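Local coordinates for Exo-alpha-sialidase (Clostridium perfringens, PDB 2VO8), which is a family 33 glycoside hydrolase, probably releasing sialic acid, whose cohesin module probably binds a dockerin partner tightly to assemble toxin complexes, at residues Q21-L35 with I90-K104. Residues are numbered along the deposited sequence; the frame is centred on the assembly and turned at random. Where two conformers were deposited one is given.
Sequences QVGSAFEAILGIEGL and IEKDSDLVKVNLTPK
Strands 26-33 and 95-103 form an antiparallel pair in the beta-sandwich of the cohesin fold, interrupted by a classic beta bulge. Phe26, Ala28 and Leu30 pair with Leu101, Val99 and Val97 through reciprocal backbone hydrogen bonds. At the bulge Leu30 O accepts two bonds, from Leu96 N at 2.8 Å and from Val97 N at 3.0 Å. The register slips by one there, and the ladder resumes with Ile32 N bonding to Ser94 O.

One face of the pair is apolar. Phe26 CG sits between the backbone N and the carbonyl carbon (chi1 71°), which turns the ring across the partner strand: CZ lies 3.7 Å from Leu101 CB, and Pro103 CD is in plane at the ring edge. Leu30 CD1 meets Val99 CG2 at 4.0 Å, and Tyr46 of strand 41-49 packs against Leu30. The other face is mixed, with Glu27, Ile29, Asp95, Lys98 and Asn100. Ile29 CG2 lies 3.7 Å from Asp95 OD2, while Asp95 OD1 forms a salt bridge with Lys15.

Past the bulge, Ile32 CD1 reaches Ile90 CG2 at 3.9 Å, the two side chains crossing at about a right angle. Asp93 OD1 accepts a hydrogen bond from Gly34 N at 2.8 Å, on its syn side and 33° out of the carboxylate plane. A water donates to both Asp93 OD2 and Glu33 OE2, which probably eases the repulsion between these like charges.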
loop_
_atom_site.group_PDB
_atom_site.type_symbol
_atom_site.label_atom_id
_atom_site.label_comp_id
_atom_site.label_asym_id
_atom_site.label_seq_id
_atom_site.Cartn_x
_atom_site.Cartn_y
_atom_site.Cartn_z
ATOM N N GLN A 21 1.411 18.547 -0.182
ATOM C CA GLN A 21 0.873 19.902 0.029
ATOM C C GLN A 21 -0.657 19.947 0.011
ATOM O O GLN A 21 -1.285 19.320 -0.836
ATOM C CB GLN A 21 1.491 20.868 -0.972
ATOM C CG GLN A 21 1.012 22.327 -0.826
ATOM C CD GLN A 21 1.657 23.241 -1.864
ATOM O OE1 GLN A 21 2.251 22.755 -2.795
ATOM N NE2 GLN A 21 1.516 24.568 -1.705
ATOM N N VAL A 22 -1.261 20.694 0.953
ATOM C CA VAL A 22 -2.728 20.837 1.003
ATOM C C VAL A 22 -3.244 21.190 -0.394
ATOM O O VAL A 22 -2.673 22.083 -1.066
ATOM C CB VAL A 22 -3.182 21.942 1.977
ATOM C CG1 VAL A 22 -4.691 22.190 1.854
ATOM C CG2 VAL A 22 -2.787 21.595 3.374
ATOM N N GLY A 23 -4.285 20.491 -0.827
ATOM C CA GLY A 23 -4.887 20.697 -2.147
ATOM C C GLY A 23 -4.218 20.111 -3.402
ATOM O O GLY A 23 -4.716 20.312 -4.509
ATOM N N SER A 24 -3.130 19.363 -3.216
ATOM C CA SER A 24 -2.402 18.772 -4.328
ATOM C C SER A 24 -2.388 17.257 -4.127
ATOM O O SER A 24 -1.913 16.749 -3.116
ATOM C CB SER A 24 -0.988 19.350 -4.386
ATOM O OG SER A 24 -0.367 19.069 -5.634
ATOM N N ALA A 25 -2.946 16.531 -5.094
ATOM C CA ALA A 25 -3.001 15.087 -5.037
ATOM C C ALA A 25 -1.566 14.510 -5.181
ATOM O O ALA A 25 -0.707 15.042 -5.912
ATOM C CB ALA A 25 -3.907 14.532 -6.131
ATOM N N PHE A 26 -1.331 13.429 -4.465
ATOM C CA PHE A 26 -0.060 12.698 -4.557
ATOM C C PHE A 26 -0.345 11.195 -4.467
ATOM O O PHE A 26 -1.406 10.813 -4.059
ATOM C CB PHE A 26 0.891 13.168 -3.417
ATOM C CG PHE A 26 0.471 12.697 -2.038
ATOM C CD1 PHE A 26 0.956 11.507 -1.476
ATOM C CD2 PHE A 26 -0.412 13.466 -1.267
ATOM C CE1 PHE A 26 0.518 11.092 -0.230
ATOM C CE2 PHE A 26 -0.873 13.039 -0.054
ATOM C CZ PHE A 26 -0.390 11.864 0.494
ATOM N N GLU A 27 0.635 10.336 -4.794
ATOM C CA GLU A 27 0.533 8.872 -4.803
ATOM C C GLU A 27 1.364 8.248 -3.637
ATOM O O GLU A 27 2.523 8.642 -3.503
ATOM C CB GLU A 27 1.110 8.361 -6.169
ATOM C CG GLU A 27 0.088 8.401 -7.385
ATOM C CD GLU A 27 0.104 9.680 -8.286
ATOM O OE1 GLU A 27 -0.841 9.859 -9.083
ATOM O OE2 GLU A 27 1.041 10.504 -8.250
ATOM N N ALA A 28 0.808 7.341 -2.843
ATOM C CA ALA A 28 1.621 6.374 -2.121
ATOM C C ALA A 28 1.638 5.043 -2.859
ATOM O O ALA A 28 0.588 4.522 -3.240
ATOM C CB ALA A 28 1.098 6.190 -0.706
ATOM N N ILE A 29 2.835 4.498 -3.055
ATOM C CA ILE A 29 3.014 3.310 -3.880
ATOM C C ILE A 29 3.322 2.087 -3.020
ATOM O O ILE A 29 4.379 2.007 -2.393
ATOM C CB ILE A 29 4.144 3.501 -4.907
ATOM C CG1 ILE A 29 3.834 4.683 -5.827
ATOM C CG2 ILE A 29 4.350 2.230 -5.717
ATOM C CD1 ILE A 29 4.967 5.045 -6.761
ATOM N N LEU A 30 2.392 1.140 -2.998
ATOM C CA LEU A 30 2.501 -0.024 -2.142
ATOM C C LEU A 30 3.079 -1.217 -2.914
ATOM O O LEU A 30 2.687 -1.483 -4.049
ATOM C CB LEU A 30 1.185 -0.405 -1.542
ATOM C CG LEU A 30 0.242 0.688 -1.044
ATOM C CD1 LEU A 30 -0.932 0.015 -0.351
ATOM C CD2 LEU A 30 1.064 1.590 -0.071
ATOM N N GLY A 31 4.036 -1.914 -2.314
ATOM C CA GLY A 31 4.632 -3.060 -3.020
ATOM C C GLY A 31 5.190 -4.117 -2.101
ATOM O O GLY A 31 4.827 -4.197 -0.927
ATOM N N ILE A 32 6.043 -4.950 -2.690
ATOM C CA ILE A 32 6.757 -6.010 -1.948
ATOM C C ILE A 32 8.233 -5.939 -2.323
ATOM O O ILE A 32 8.603 -5.329 -3.352
ATOM C CB ILE A 32 6.129 -7.403 -2.231
ATOM C CG1 ILE A 32 6.144 -7.757 -3.723
ATOM C CG2 ILE A 32 4.685 -7.525 -1.656
ATOM C CD1 ILE A 32 5.735 -9.228 -3.979
ATOM N N GLU A 33 9.103 -6.529 -1.492
ATOM C CA GLU A 33 10.548 -6.511 -1.748
ATOM C C GLU A 33 11.192 -7.671 -0.983
ATOM O O GLU A 33 10.688 -8.103 0.038
ATOM C CB GLU A 33 11.167 -5.162 -1.353
ATOM C CG GLU A 33 12.694 -5.016 -1.557
ATOM C CD GLU A 33 13.510 -5.620 -0.413
ATOM O OE1 GLU A 33 13.013 -5.677 0.721
ATOM O OE2 GLU A 33 14.652 -6.062 -0.661
ATOM N N GLY A 34 12.253 -8.225 -1.562
ATOM C CA GLY A 34 13.021 -9.272 -0.893
ATOM C C GLY A 34 12.267 -10.541 -0.555
ATOM O O GLY A 34 12.529 -11.166 0.463
ATOM N N LEU A 35 11.307 -10.931 -1.393
ATOM C CA LEU A 35 10.564 -12.163 -1.147
ATOM C C LEU A 35 11.514 -13.378 -1.206
ATOM O O LEU A 35 12.475 -13.361 -1.988
ATOM C CB LEU A 35 9.433 -12.356 -2.164
ATOM C CG LEU A 35 8.076 -11.818 -1.713
ATOM C CD1 LEU A 35 7.344 -12.818 -0.773
ATOM C CD2 LEU A 35 8.272 -10.424 -1.034
ATOM N N ILE A 90 3.578 -12.973 -9.341
ATOM C CA ILE A 90 3.891 -11.594 -9.009
ATOM C C ILE A 90 5.396 -11.547 -8.754
ATOM O O ILE A 90 5.896 -12.324 -8.016
ATOM C CB ILE A 90 3.030 -11.152 -7.761
ATOM C CG1 ILE A 90 1.562 -10.963 -8.200
ATOM C CG2 ILE A 90 3.544 -9.863 -7.118
ATOM C CD1 ILE A 90 0.605 -10.545 -7.136
ATOM N N GLU A 91 6.113 -10.643 -9.394
ATOM C CA GLU A 91 7.563 -10.584 -9.185
ATOM C C GLU A 91 7.976 -10.141 -7.756
ATOM O O GLU A 91 7.210 -9.471 -7.051
ATOM C CB GLU A 91 8.184 -9.686 -10.244
ATOM C CG GLU A 91 7.820 -10.102 -11.666
ATOM C CD GLU A 91 8.605 -9.312 -12.681
ATOM O OE1 GLU A 91 7.993 -8.605 -13.512
ATOM O OE2 GLU A 91 9.853 -9.384 -12.626
ATOM N N LYS A 92 9.194 -10.511 -7.359
ATOM C CA LYS A 92 9.622 -10.491 -5.955
ATOM C C LYS A 92 9.745 -9.042 -5.393
ATOM O O LYS A 92 9.605 -8.826 -4.183
ATOM C CB LYS A 92 10.961 -11.217 -5.806
ATOM C CG LYS A 92 11.003 -12.668 -6.363
ATOM C CD LYS A 92 10.361 -13.727 -5.414
ATOM C CE LYS A 92 10.387 -15.144 -6.048
ATOM N NZ LYS A 92 9.115 -15.874 -5.725
ATOM N N ASP A 93 10.022 -8.092 -6.273
ATOM C CA ASP A 93 10.276 -6.679 -5.847
ATOM C C ASP A 93 9.308 -5.698 -6.513
ATOM O O ASP A 93 9.620 -4.499 -6.664
ATOM C CB ASP A 93 11.726 -6.312 -6.169
ATOM C CG ASP A 93 12.733 -6.850 -5.113
ATOM O OD1 ASP A 93 12.434 -7.742 -4.308
ATOM O OD2 ASP A 93 13.854 -6.356 -5.108
ATOM N N SER A 94 8.144 -6.202 -6.902
ATOM C CA SER A 94 7.198 -5.397 -7.679
ATOM C C SER A 94 6.417 -4.369 -6.830
ATOM O O SER A 94 6.131 -4.589 -5.685
ATOM C CB SER A 94 6.201 -6.228 -8.536
ATOM O OG SER A 94 6.049 -7.586 -8.147
ATOM N N ASP A 95 6.059 -3.275 -7.487
ATOM C CA ASP A 95 5.087 -2.332 -6.993
ATOM C C ASP A 95 3.694 -2.816 -7.441
ATOM O O ASP A 95 3.516 -3.306 -8.589
ATOM C CB ASP A 95 5.432 -0.925 -7.490
ATOM C CG ASP A 95 6.738 -0.389 -6.864
ATOM O OD1 ASP A 95 7.239 -1.015 -5.929
ATOM O OD2 ASP A 95 7.241 0.646 -7.305
ATOM N N LEU A 96 2.744 -2.743 -6.513
ATOM C CA LEU A 96 1.446 -3.392 -6.664
ATOM C C LEU A 96 0.230 -2.433 -6.693
ATOM O O LEU A 96 -0.728 -2.674 -7.424
ATOM C CB LEU A 96 1.252 -4.419 -5.558
ATOM C CG LEU A 96 2.215 -5.606 -5.529
ATOM C CD1 LEU A 96 1.877 -6.539 -4.407
ATOM C CD2 LEU A 96 2.131 -6.375 -6.882
ATOM N N VAL A 97 0.281 -1.360 -5.907
ATOM C CA VAL A 97 -0.906 -0.520 -5.696
ATOM C C VAL A 97 -0.506 0.959 -5.654
ATOM O O VAL A 97 0.554 1.294 -5.113
ATOM C CB VAL A 97 -1.613 -0.855 -4.380
ATOM C CG1 VAL A 97 -2.916 0.101 -4.197
ATOM C CG2 VAL A 97 -1.931 -2.329 -4.265
ATOM N N LYS A 98 -1.338 1.811 -6.267
ATOM C CA LYS A 98 -1.204 3.278 -6.197
ATOM C C LYS A 98 -2.351 3.770 -5.321
ATOM O O LYS A 98 -3.513 3.538 -5.653
ATOM C CB LYS A 98 -1.400 3.900 -7.577
ATOM C CG LYS A 98 -0.405 3.495 -8.648
ATOM C CD LYS A 98 -0.580 4.339 -9.922
ATOM C CE LYS A 98 -1.113 3.593 -11.150
ATOM N NZ LYS A 98 -0.553 4.319 -12.358
ATOM N N VAL A 99 -2.042 4.459 -4.219
ATOM C CA VAL A 99 -3.075 5.070 -3.373
ATOM C C VAL A 99 -2.993 6.591 -3.555
ATOM O O VAL A 99 -1.979 7.207 -3.276
ATOM C CB VAL A 99 -2.927 4.701 -1.859
ATOM C CG1 VAL A 99 -4.061 5.325 -1.003
ATOM C CG2 VAL A 99 -2.878 3.234 -1.643
ATOM N N ASN A 100 -4.041 7.189 -4.124
ATOM C CA ASN A 100 -4.019 8.603 -4.486
ATOM C C ASN A 100 -4.781 9.364 -3.385
ATOM O O ASN A 100 -5.906 9.004 -3.044
ATOM C CB ASN A 100 -4.663 8.827 -5.853
ATOM C CG ASN A 100 -4.388 10.189 -6.381
ATOM O OD1 ASN A 100 -4.988 11.192 -5.892
ATOM N ND2 ASN A 100 -3.453 10.291 -7.337
ATOM N N LEU A 101 -4.096 10.337 -2.797
ATOM C CA LEU A 101 -4.560 11.123 -1.635
ATOM C C LEU A 101 -4.362 12.596 -1.890
ATOM O O LEU A 101 -3.472 12.976 -2.573
ATOM C CB LEU A 101 -3.764 10.738 -0.375
ATOM C CG LEU A 101 -3.981 9.280 0.053
ATOM C CD1 LEU A 101 -2.623 8.572 0.299
ATOM C CD2 LEU A 101 -4.867 9.116 1.223
ATOM N N THR A 102 -5.213 13.445 -1.310
ATOM C CA THR A 102 -5.012 14.904 -1.315
ATOM C C THR A 102 -5.039 15.407 0.138
ATOM O O THR A 102 -6.019 15.153 0.863
ATOM C CB THR A 102 -6.079 15.640 -2.120
ATOM O OG1 THR A 102 -6.113 15.133 -3.476
ATOM C CG2 THR A 102 -5.847 17.182 -2.104
ATOM N N PRO A 103 -3.964 16.065 0.571
ATOM C CA PRO A 103 -4.010 16.587 1.969
ATOM C C PRO A 103 -5.009 17.717 2.088
ATOM O O PRO A 103 -5.239 18.424 1.120
ATOM C CB PRO A 103 -2.582 17.088 2.232
ATOM C CG PRO A 103 -1.727 16.559 1.019
ATOM C CD PRO A 103 -2.692 16.377 -0.096
ATOM N N LYS A 104 -5.649 17.846 3.250
ATOM C CA LYS A 104 -6.559 19.005 3.430
ATOM C C LYS A 104 -6.236 19.843 4.660
ATOM O O LYS A 104 -6.966 20.818 4.936
ATOM C CB LYS A 104 -7.999 18.532 3.441
ATOM C CG LYS A 104 -8.392 17.586 4.565
ATOM C CD LYS A 104 -9.829 17.238 4.399
ATOM C CE LYS A 104 -10.416 16.340 5.460
ATOM N NZ LYS A 104 -10.806 17.041 6.749
HETATM O O HOH W 1 8.261 -2.602 -4.001
HETATM O O HOH W 2 15.299 -6.873 -3.064
#